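Local coordinates for succinoglycan biosynthesis protein (Bacillus cereus ATCC 14579, PDB 2QGM) that is of undetermined function but belongs to the erythromycin esterase family and may act in polysaccharide biosynthesis or ester hydrolysis, at residues 65-68 with 69-73; 173-177 with 178-182; 303-307 with 308-312; 391-394 with 395-399. All coordinates share one frame; numbering follows the deposited sequence.

Contact 1 of 4, residues 65-68 with 69-73; sequences KPLK and KMIGN
L67 and I71 sit one turn apart on the short helix 65-71, an amphipathic helix laid against the main mixed sheet, and their side chains run side by side in the same direction. L67 holds CG anti to its amide nitrogen (chi1 -176°), which sends CG forward along the helix, and L67 CD1 then meets I71 CD1 at 4.1 Å. The same L67 CD1 approaches the selenium atom SE of M70, a selenomethionine, at 4.2 Å, so a single methyl serves both neighbours. M70 is stretched out beyond CG and heads back toward the start of the helix; its terminal CE comes to 4.2 Å from P66 CB. On the way M70 CG passes P66 O at 3.2 Å, the same oxygen that accepts the M70 amide. This apolar side packs on L96 and M104 of helix 87-104, L387 of strand 385-389 and I432 of strand 432-439.

The lysine side behaves differently. K69 bends at chi3 (-66°) and folds its chain over the helix start, CG lying 3.4 Å from K65 O and CE 3.8 Å from P66 CA, whereas K68 is fully extended. The helix ends at I71, and G72, with positive phi, turns the chain away; G72 N donates to K68 O, 3.1 Å at an N-H...O angle of 154°.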
loop_
_atom_site.group_PDB
_atom_site.type_symbol
_atom_site.label_atom_id
_atom_site.label_comp_id
_atom_site.label_asym_id
_atom_site.label_seq_id
_atom_site.Cartn_x
_atom_site.Cartn_y
_atom_site.Cartn_z
ATOM N N LYS A 65 -2.402 -11.236 19.647
ATOM C CA LYS A 65 -2.043 -10.452 20.820
ATOM C C LYS A 65 -0.560 -10.068 20.798
ATOM O O LYS A 65 -0.197 -8.974 21.228
ATOM C CB LYS A 65 -2.384 -11.210 22.104
ATOM C CG LYS A 65 -3.887 -11.441 22.278
ATOM C CD LYS A 65 -4.295 -11.499 23.751
ATOM C CE LYS A 65 -3.569 -12.598 24.509
ATOM N NZ LYS A 65 -3.994 -12.637 25.943
ATOM N N PRO A 66 0.319 -10.961 20.309
ATOM C CA PRO A 66 1.734 -10.576 20.283
ATOM C C PRO A 66 1.943 -9.379 19.354
ATOM O O PRO A 66 2.874 -8.602 19.537
ATOM C CB PRO A 66 2.422 -11.833 19.762
ATOM C CG PRO A 66 1.570 -12.921 20.303
ATOM C CD PRO A 66 0.164 -12.401 20.040
ATOM N N LEU A 67 1.058 -9.236 18.372
ATOM C CA LEU A 67 1.156 -8.146 17.410
ATOM C C LEU A 67 0.887 -6.777 18.025
ATOM O O LEU A 67 1.516 -5.783 17.644
ATOM C CB LEU A 67 0.194 -8.374 16.239
ATOM C CG LEU A 67 0.269 -7.341 15.104
ATOM C CD1 LEU A 67 1.642 -7.403 14.444
ATOM C CD2 LEU A 67 -0.833 -7.608 14.089
ATOM N N LYS A 68 -0.041 -6.719 18.976
ATOM C CA LYS A 68 -0.378 -5.460 19.637
ATOM C C LYS A 68 0.833 -4.962 20.412
ATOM O O LYS A 68 1.101 -3.763 20.462
ATOM C CB LYS A 68 -1.565 -5.650 20.594
ATOM C CG LYS A 68 -2.017 -4.357 21.274
ATOM C CD LYS A 68 -3.309 -4.548 22.068
ATOM C CE LYS A 68 -3.756 -3.239 22.708
ATOM N NZ LYS A 68 -5.061 -3.362 23.420
ATOM N N LYS A 69 1.561 -5.905 21.002
ATOM C CA LYS A 69 2.744 -5.604 21.786
ATOM C C LYS A 69 3.884 -5.136 20.892
ATOM O O LYS A 69 4.687 -4.288 21.285
ATOM C CB LYS A 69 3.155 -6.838 22.596
ATOM C CG LYS A 69 1.978 -7.468 23.345
ATOM C CD LYS A 69 2.408 -8.485 24.389
ATOM C CE LYS A 69 3.054 -9.712 23.772
ATOM N NZ LYS A 69 3.412 -10.685 24.842
HETATM N N MSE A 70 3.949 -5.676 19.680
HETATM C CA MSE A 70 4.994 -5.289 18.729
HETATM C C MSE A 70 4.765 -3.875 18.203
HETATM O O MSE A 70 5.689 -3.056 18.149
HETATM C CB MSE A 70 5.009 -6.236 17.521
HETATM C CG MSE A 70 5.416 -7.674 17.797
HETATM SE SE MSE A 70 5.202 -8.765 16.213
HETATM C CE MSE A 70 5.348 -10.511 17.011
ATOM N N ILE A 71 3.527 -3.604 17.793
ATOM C CA ILE A 71 3.171 -2.306 17.232
ATOM C C ILE A 71 3.266 -1.185 18.248
ATOM O O ILE A 71 3.690 -0.075 17.919
ATOM C CB ILE A 71 1.733 -2.309 16.661
ATOM C CG1 ILE A 71 1.577 -3.434 15.634
ATOM C CG2 ILE A 71 1.429 -0.973 15.999
ATOM C CD1 ILE A 71 2.566 -3.377 14.512
ATOM N N GLY A 72 2.861 -1.472 19.478
ATOM C CA GLY A 72 2.907 -0.453 20.506
ATOM C C GLY A 72 1.956 0.672 20.172
ATOM O O GLY A 72 0.836 0.435 19.716
ATOM N N ASN A 73 2.406 1.903 20.378
ATOM C CA ASN A 73 1.565 3.060 20.109
ATOM C C ASN A 73 1.884 3.753 18.788
ATOM O O ASN A 73 1.562 4.921 18.607
ATOM C CB ASN A 73 1.672 4.062 21.259
ATOM C CG ASN A 73 3.107 4.351 21.647
ATOM O OD1 ASN A 73 3.892 4.850 20.839
ATOM N ND2 ASN A 73 3.456 4.042 22.894
#

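Contact 2 of 4, residues 173-177 with 178-182; sequences KALDQ and GSFNK
D176 and S179 bind each other through a side-chain N-cap at the start of helix 177-190, entered by the loop after main-sheet strand 166-171. The tight part lies here. D176 places CG between its own N and carbonyl carbon (chi1 71°), turning OD1 in toward the first turn, where S179 OG donates to it at 2.7 Å, nearly along the C-O axis. S179 N adds a weak capping bond to the same OD1 at 3.2 Å and a second bond to D176 O at 3.0 Å, reaching that carbonyl from well above its plane.

Beside the cap, L175 and F180 cross at about a right angle, with L175 CB 4.0 Å from F180 CE2. The ring is buried further by an edge-to-face neighbour, Y202, and by I263 of helix 253-269, which also supplies F266 against L175.

The outer side is looser and more polar. Q177 is exposed and N181 partly so, yet they close one helical turn twice: N181 N bonds to Q177 O at 2.9 Å, and the side chains meet with their amide planes 83° apart. Bent at chi2, the glutamine chain curls along the helix, bringing Q177 NE2 to N181 OD1 at 2.7 Å with an N-H...O angle of 155°.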
loop_
_atom_site.group_PDB
_atom_site.type_symbol
_atom_site.label_atom_id
_atom_site.label_comp_id
_atom_site.label_asym_id
_atom_site.label_seq_id
_atom_site.Cartn_x
_atom_site.Cartn_y
_atom_site.Cartn_z
ATOM N N LYS A 173 -1.589 6.977 -10.653
ATOM C CA LYS A 173 -1.294 6.410 -11.966
ATOM C C LYS A 173 -2.306 6.880 -13.007
ATOM O O LYS A 173 -2.161 6.604 -14.197
ATOM C CB LYS A 173 -1.262 4.887 -11.891
ATOM C CG LYS A 173 -0.198 4.373 -10.941
ATOM C CD LYS A 173 -0.032 2.876 -11.031
ATOM C CE LYS A 173 -1.307 2.163 -10.645
ATOM N NZ LYS A 173 -1.096 0.690 -10.588
ATOM N N ALA A 174 -3.310 7.622 -12.543
ATOM C CA ALA A 174 -4.356 8.167 -13.398
ATOM C C ALA A 174 -5.254 9.107 -12.592
ATOM O O ALA A 174 -5.356 8.987 -11.369
ATOM C CB ALA A 174 -5.201 7.039 -13.984
ATOM N N LEU A 175 -5.882 10.057 -13.279
ATOM C CA LEU A 175 -6.812 10.972 -12.625
ATOM C C LEU A 175 -8.116 10.828 -13.388
ATOM O O LEU A 175 -8.199 11.193 -14.559
ATOM C CB LEU A 175 -6.320 12.416 -12.704
ATOM C CG LEU A 175 -5.052 12.768 -11.924
ATOM C CD1 LEU A 175 -4.631 14.187 -12.278
ATOM C CD2 LEU A 175 -5.310 12.630 -10.436
ATOM N N ASP A 176 -9.122 10.270 -12.726
ATOM C CA ASP A 176 -10.423 10.056 -13.339
ATOM C C ASP A 176 -11.250 11.337 -13.353
ATOM O O ASP A 176 -10.927 12.307 -12.670
ATOM C CB ASP A 176 -11.179 8.973 -12.571
ATOM C CG ASP A 176 -11.643 9.448 -11.210
ATOM O OD1 ASP A 176 -10.825 10.042 -10.482
ATOM O OD2 ASP A 176 -12.825 9.224 -10.875
ATOM N N GLN A 177 -12.320 11.333 -14.142
ATOM C CA GLN A 177 -13.203 12.490 -14.248
ATOM C C GLN A 177 -13.816 12.797 -12.880
ATOM O O GLN A 177 -14.082 13.954 -12.550
ATOM C CB GLN A 177 -14.305 12.204 -15.274
ATOM C CG GLN A 177 -15.219 13.376 -15.581
ATOM C CD GLN A 177 -14.469 14.592 -16.092
ATOM O OE1 GLN A 177 -13.590 14.479 -16.946
ATOM N NE2 GLN A 177 -14.809 15.765 -15.564
ATOM N N GLY A 178 -14.036 11.750 -12.094
ATOM C CA GLY A 178 -14.603 11.926 -10.769
ATOM C C GLY A 178 -13.754 12.853 -9.911
ATOM O O GLY A 178 -14.286 13.605 -9.096
ATOM N N SER A 179 -12.436 12.804 -10.090
ATOM C CA SER A 179 -11.532 13.661 -9.321
ATOM C C SER A 179 -11.711 15.131 -9.689
ATOM O O SER A 179 -11.838 15.984 -8.821
ATOM C CB SER A 179 -10.070 13.244 -9.537
ATOM O OG SER A 179 -9.812 11.969 -8.965
ATOM N N PHE A 180 -11.708 15.429 -10.981
ATOM C CA PHE A 180 -11.887 16.805 -11.418
ATOM C C PHE A 180 -13.246 17.335 -10.978
ATOM O O PHE A 180 -13.373 18.492 -10.567
ATOM C CB PHE A 180 -11.746 16.882 -12.934
ATOM C CG PHE A 180 -10.344 16.662 -13.407
ATOM C CD1 PHE A 180 -9.401 17.686 -13.329
ATOM C CD2 PHE A 180 -9.952 15.422 -13.904
ATOM C CE1 PHE A 180 -8.089 17.476 -13.739
ATOM C CE2 PHE A 180 -8.640 15.202 -14.314
ATOM C CZ PHE A 180 -7.702 16.230 -14.233
ATOM N N ASN A 181 -14.263 16.483 -11.064
ATOM C CA ASN A 181 -15.616 16.853 -10.660
ATOM C C ASN A 181 -15.722 17.062 -9.152
ATOM O O ASN A 181 -16.503 17.889 -8.689
ATOM C CB ASN A 181 -16.610 15.782 -11.119
ATOM C CG ASN A 181 -17.094 16.006 -12.539
ATOM O OD1 ASN A 181 -16.333 16.428 -13.405
ATOM N ND2 ASN A 181 -18.370 15.718 -12.783
ATOM N N LYS A 182 -14.936 16.320 -8.384
ATOM C CA LYS A 182 -14.960 16.472 -6.938
ATOM C C LYS A 182 -14.623 17.931 -6.617
ATOM O O LYS A 182 -15.287 18.576 -5.797
ATOM C CB LYS A 182 -13.926 15.554 -6.287
ATOM C CG LYS A 182 -14.071 15.443 -4.782
ATOM C CD LYS A 182 -15.273 14.576 -4.439
ATOM C CE LYS A 182 -15.436 14.409 -2.940
ATOM N NZ LYS A 182 -16.618 13.557 -2.618
#

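Contact 3 of 4, residues 303-307 with 308-312; sequences VWAHN and IHIAK
H306 caps the amide of I308 with its imidazole, a side-chain N-cap on the short helix 307-310 that springs from the end of strand 301-304, a central parallel strand of the mixed sheet. The histidine turns CG away from its amide nitrogen (chi1 -167°), which sets the ring alongside the I308 side chain. I308 N then reaches H306 ND1 at 3.0 Å, in the ring plane and almost straight at 173°. I308 CG1 lies close to H306 ND1 as well, at 3.4 Å, and the other ring nitrogen, NE2, bonds to I410 O, so the imidazole is fixed from two sides.

H309 points its CD2 back to H306 CB at 4.1 Å. Around the pair, H309 ND1 bonds to E283, H84 meets the H306 ring edge-to-face, and E112 accepts from H306 N. This buried gathering of histidines and carboxylates is consistent with the active-site region of the erythromycin esterase family, although no role is established for these histidines.

I310 makes the apolar part of the contact. With CG1 in the crowded position between N and carbonyl carbon (chi1 64°), I310 CG2 lies beside the backbone N and packs on A305 CB at 3.8 Å and V303 CG1 at 4.1 Å. N307, whose ND2 bonds to S341 O, receives the last turn: A311 N donates to N307 O at 3.0 Å.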
loop_
_atom_site.group_PDB
_atom_site.type_symbol
_atom_site.label_atom_id
_atom_site.label_comp_id
_atom_site.label_asym_id
_atom_site.label_seq_id
_atom_site.Cartn_x
_atom_site.Cartn_y
_atom_site.Cartn_z
ATOM N N VAL A 303 -1.123 1.522 5.965
ATOM C CA VAL A 303 -0.710 1.683 4.577
ATOM C C VAL A 303 -0.624 0.287 3.952
ATOM O O VAL A 303 0.227 -0.528 4.313
ATOM C CB VAL A 303 0.653 2.397 4.464
ATOM C CG1 VAL A 303 1.106 2.459 2.994
ATOM C CG2 VAL A 303 0.529 3.801 5.034
ATOM N N TRP A 304 -1.545 0.019 3.036
ATOM C CA TRP A 304 -1.612 -1.262 2.339
ATOM C C TRP A 304 -0.944 -1.092 0.983
ATOM O O TRP A 304 -1.401 -0.303 0.153
ATOM C CB TRP A 304 -3.077 -1.669 2.153
ATOM C CG TRP A 304 -3.301 -2.917 1.337
ATOM C CD1 TRP A 304 -2.902 -3.147 0.053
ATOM C CD2 TRP A 304 -4.055 -4.071 1.735
ATOM N NE1 TRP A 304 -3.369 -4.371 -0.377
ATOM C CE2 TRP A 304 -4.079 -4.957 0.638
ATOM C CE3 TRP A 304 -4.717 -4.439 2.914
ATOM C CZ2 TRP A 304 -4.740 -6.191 0.681
ATOM C CZ3 TRP A 304 -5.375 -5.666 2.959
ATOM C CH2 TRP A 304 -5.380 -6.526 1.848
ATOM N N ALA A 305 0.134 -1.828 0.748
ATOM C CA ALA A 305 0.843 -1.714 -0.523
ATOM C C ALA A 305 1.772 -2.899 -0.671
ATOM O O ALA A 305 1.837 -3.751 0.207
ATOM C CB ALA A 305 1.646 -0.412 -0.547
ATOM N N HIS A 306 2.476 -2.960 -1.790
ATOM C CA HIS A 306 3.416 -4.042 -2.009
ATOM C C HIS A 306 4.577 -3.883 -1.027
ATOM O O HIS A 306 4.832 -2.784 -0.541
ATOM C CB HIS A 306 3.963 -3.984 -3.434
ATOM C CG HIS A 306 4.702 -5.219 -3.843
ATOM N ND1 HIS A 306 5.961 -5.531 -3.373
ATOM C CD2 HIS A 306 4.342 -6.243 -4.654
ATOM C CE1 HIS A 306 6.341 -6.692 -3.875
ATOM N NE2 HIS A 306 5.376 -7.145 -4.656
ATOM N N ASN A 307 5.273 -4.977 -0.731
ATOM C CA ASN A 307 6.440 -4.932 0.154
ATOM C C ASN A 307 7.369 -3.811 -0.289
ATOM O O ASN A 307 7.909 -3.068 0.524
ATOM C CB ASN A 307 7.246 -6.232 0.076
ATOM C CG ASN A 307 6.705 -7.329 0.969
ATOM O OD1 ASN A 307 5.856 -7.098 1.832
ATOM N ND2 ASN A 307 7.225 -8.540 0.781
ATOM N N ILE A 308 7.574 -3.714 -1.596
ATOM C CA ILE A 308 8.461 -2.703 -2.158
ATOM C C ILE A 308 8.194 -1.278 -1.670
ATOM O O ILE A 308 9.129 -0.547 -1.333
ATOM C CB ILE A 308 8.375 -2.717 -3.696
ATOM C CG1 ILE A 308 8.937 -4.032 -4.235
ATOM C CG2 ILE A 308 9.093 -1.496 -4.272
ATOM C CD1 ILE A 308 10.414 -4.239 -3.973
ATOM N N HIS A 309 6.925 -0.887 -1.630
ATOM C CA HIS A 309 6.559 0.464 -1.224
ATOM C C HIS A 309 6.533 0.747 0.274
ATOM O O HIS A 309 6.763 1.880 0.685
ATOM C CB HIS A 309 5.206 0.838 -1.845
ATOM C CG HIS A 309 5.217 0.839 -3.340
ATOM N ND1 HIS A 309 5.860 1.804 -4.080
ATOM C CD2 HIS A 309 4.696 -0.039 -4.233
ATOM C CE1 HIS A 309 5.736 1.524 -5.367
ATOM N NE2 HIS A 309 5.035 0.410 -5.484
ATOM N N ILE A 310 6.256 -0.264 1.095
ATOM C CA ILE A 310 6.216 -0.036 2.534
ATOM C C ILE A 310 7.564 -0.220 3.233
ATOM O O ILE A 310 7.752 0.246 4.360
ATOM C CB ILE A 310 5.146 -0.937 3.226
ATOM C CG1 ILE A 310 5.498 -2.413 3.080
ATOM C CG2 ILE A 310 3.771 -0.649 2.636
ATOM C CD1 ILE A 310 6.288 -2.977 4.251
ATOM N N ALA A 311 8.508 -0.873 2.555
ATOM C CA ALA A 311 9.841 -1.142 3.110
ATOM C C ALA A 311 10.631 0.085 3.549
ATOM O O ALA A 311 10.508 1.165 2.975
ATOM C CB ALA A 311 10.668 -1.936 2.098
ATOM N N LYS A 312 11.459 -0.105 4.567
ATOM C CA LYS A 312 12.285 0.965 5.092
ATOM C C LYS A 312 13.418 1.305 4.128
ATOM O O LYS A 312 13.927 2.432 4.127
ATOM C CB LYS A 312 12.872 0.556 6.443
ATOM C CG LYS A 312 11.819 0.295 7.500
ATOM C CD LYS A 312 12.436 -0.127 8.820
ATOM C CE LYS A 312 12.969 -1.553 8.772
ATOM N NZ LYS A 312 13.516 -1.979 10.098
#

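Contact 4 of 4, residues 391-394 with 395-399; sequences RHLK and GQAEK
E398 keeps CG roughly opposite its amide nitrogen (chi1 160°) and stays extended beyond it, which carries the carboxylate back across the loop that leads into helix 395-402. Its CB rests 3.4 Å from L393 O, and OE1 ends 3.4 Å from K394 CA. K394, by contrast, kinks at chi2 (-68°), which brings its chain round to run along E398; K394 CD comes to 4.0 Å from E398 OE1.

Beneath this polar pair, L393 turns inward. L393 CD1 touches A397 CB at 4.2 Å and A397 O at 3.8 Å, forming the buried side of the contact. Both residues face helix 37-48, where L393 and A397 pack on Q48, A397 also meets I45, and A397 N bonds to S44 OG. The contact thus lies where the connection after strand 385-389 packs on helix 37-48.

The chain turns at G395, which has positive phi, and the backbone grip is slight: E398 N reaches K394 O at 3.5 Å, a weak bond.

Charge appears to work at a distance here. K394 NZ and E398 OE2 stay 5.0 Å apart, so they make no direct salt bridge, but the lysine may still favour the ionised carboxylate, while the nearby L393 carbonyl would tend to oppose it. The side-chain contact therefore consists mainly of van der Waals packing, with electrostatics probably a modest addition.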
loop_
_atom_site.group_PDB
_atom_site.type_symbol
_atom_site.label_atom_id
_atom_site.label_comp_id
_atom_site.label_asym_id
_atom_site.label_seq_id
_atom_site.Cartn_x
_atom_site.Cartn_y
_atom_site.Cartn_z
ATOM N N ARG A 391 13.146 -6.730 14.946
ATOM C CA ARG A 391 13.826 -5.730 15.766
ATOM C C ARG A 391 14.354 -6.227 17.105
ATOM O O ARG A 391 15.356 -5.715 17.596
ATOM C CB ARG A 391 12.891 -4.555 16.045
ATOM C CG ARG A 391 12.243 -3.967 14.816
ATOM C CD ARG A 391 11.140 -3.014 15.225
ATOM N NE ARG A 391 10.110 -3.722 15.967
ATOM C CZ ARG A 391 9.036 -3.152 16.495
ATOM N NH1 ARG A 391 8.841 -1.845 16.365
ATOM N NH2 ARG A 391 8.151 -3.894 17.155
ATOM N N HIS A 392 13.686 -7.208 17.700
ATOM C CA HIS A 392 14.098 -7.702 19.008
ATOM C C HIS A 392 14.655 -9.121 19.049
ATOM O O HIS A 392 14.783 -9.710 20.124
ATOM C CB HIS A 392 12.923 -7.558 19.980
ATOM C CG HIS A 392 12.409 -6.156 20.087
ATOM N ND1 HIS A 392 13.171 -5.120 20.579
ATOM C CD2 HIS A 392 11.222 -5.608 19.723
ATOM C CE1 HIS A 392 12.479 -3.995 20.514
ATOM N NE2 HIS A 392 11.294 -4.266 19.996
ATOM N N LEU A 393 14.990 -9.666 17.885
ATOM C CA LEU A 393 15.556 -11.007 17.819
ATOM C C LEU A 393 16.938 -11.027 18.463
ATOM O O LEU A 393 17.623 -10.006 18.509
ATOM C CB LEU A 393 15.690 -11.462 16.367
ATOM C CG LEU A 393 14.388 -11.708 15.610
ATOM C CD1 LEU A 393 14.694 -11.998 14.152
ATOM C CD2 LEU A 393 13.639 -12.870 16.253
ATOM N N LYS A 394 17.324 -12.198 18.963
ATOM C CA LYS A 394 18.626 -12.416 19.586
ATOM C C LYS A 394 19.170 -13.731 19.023
ATOM O O LYS A 394 18.488 -14.417 18.261
ATOM C CB LYS A 394 18.492 -12.532 21.106
ATOM C CG LYS A 394 17.937 -11.300 21.797
ATOM C CD LYS A 394 18.898 -10.124 21.747
ATOM C CE LYS A 394 18.306 -8.903 22.437
ATOM N NZ LYS A 394 19.245 -7.747 22.481
ATOM N N GLY A 395 20.394 -14.084 19.398
ATOM C CA GLY A 395 20.973 -15.325 18.917
ATOM C C GLY A 395 21.235 -15.379 17.423
ATOM O O GLY A 395 21.530 -14.363 16.786
ATOM N N GLN A 396 21.115 -16.577 16.858
ATOM C CA GLN A 396 21.365 -16.784 15.438
ATOM C C GLN A 396 20.317 -16.127 14.546
ATOM O O GLN A 396 20.637 -15.658 13.454
ATOM C CB GLN A 396 21.444 -18.284 15.149
ATOM C CG GLN A 396 22.404 -19.022 16.078
ATOM C CD GLN A 396 23.785 -19.221 15.487
ATOM O OE1 GLN A 396 24.319 -18.351 14.797
ATOM N NE2 GLN A 396 24.382 -20.373 15.771
ATOM N N ALA A 397 19.070 -16.091 15.007
ATOM C CA ALA A 397 18.001 -15.478 14.223
ATOM C C ALA A 397 18.310 -14.006 13.985
ATOM O O ALA A 397 18.030 -13.463 12.915
ATOM C CB ALA A 397 16.666 -15.620 14.949
ATOM N N GLU A 398 18.888 -13.365 14.995
ATOM C CA GLU A 398 19.239 -11.955 14.913
ATOM C C GLU A 398 20.333 -11.705 13.888
ATOM O O GLU A 398 20.250 -10.774 13.092
ATOM C CB GLU A 398 19.696 -11.450 16.282
ATOM C CG GLU A 398 20.518 -10.174 16.234
ATOM C CD GLU A 398 20.878 -9.667 17.613
ATOM O OE1 GLU A 398 21.231 -10.496 18.476
ATOM O OE2 GLU A 398 20.815 -8.443 17.830
ATOM N N LYS A 399 21.368 -12.535 13.924
ATOM C CA LYS A 399 22.479 -12.398 12.994
ATOM C C LYS A 399 21.952 -12.646 11.584
ATOM O O LYS A 399 22.398 -12.029 10.613
ATOM C CB LYS A 399 23.563 -13.418 13.351
ATOM C CG LYS A 399 24.929 -13.139 12.759
ATOM C CD LYS A 399 25.935 -14.177 13.246
ATOM C CE LYS A 399 27.318 -13.906 12.686
ATOM N NZ LYS A 399 27.303 -13.907 11.198
#

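How the contacts relate
Contact 3 is the core case, wholly buried with its centre about 5 Å from that of the chain, whereas contacts 1, 2 and 4 are partly buried and lie 20 Å or more out. Depth shows in the chemistry: histidine and asparagine side chains are tied to other parts of the fold in contact 3, while the outer three set lysines, glutamine or glutamate on their exposed sides. Contacts 2 and 3 both cap helices that follow parallel strands, one with a carboxylate, the other with an imidazole. Contacts 1 and 4 lie beside strand 385-389, joined by a probable hydrogen bond, R391 NH2 to M70 O at 2.8 Å; contact 2 lies across the chain's centre.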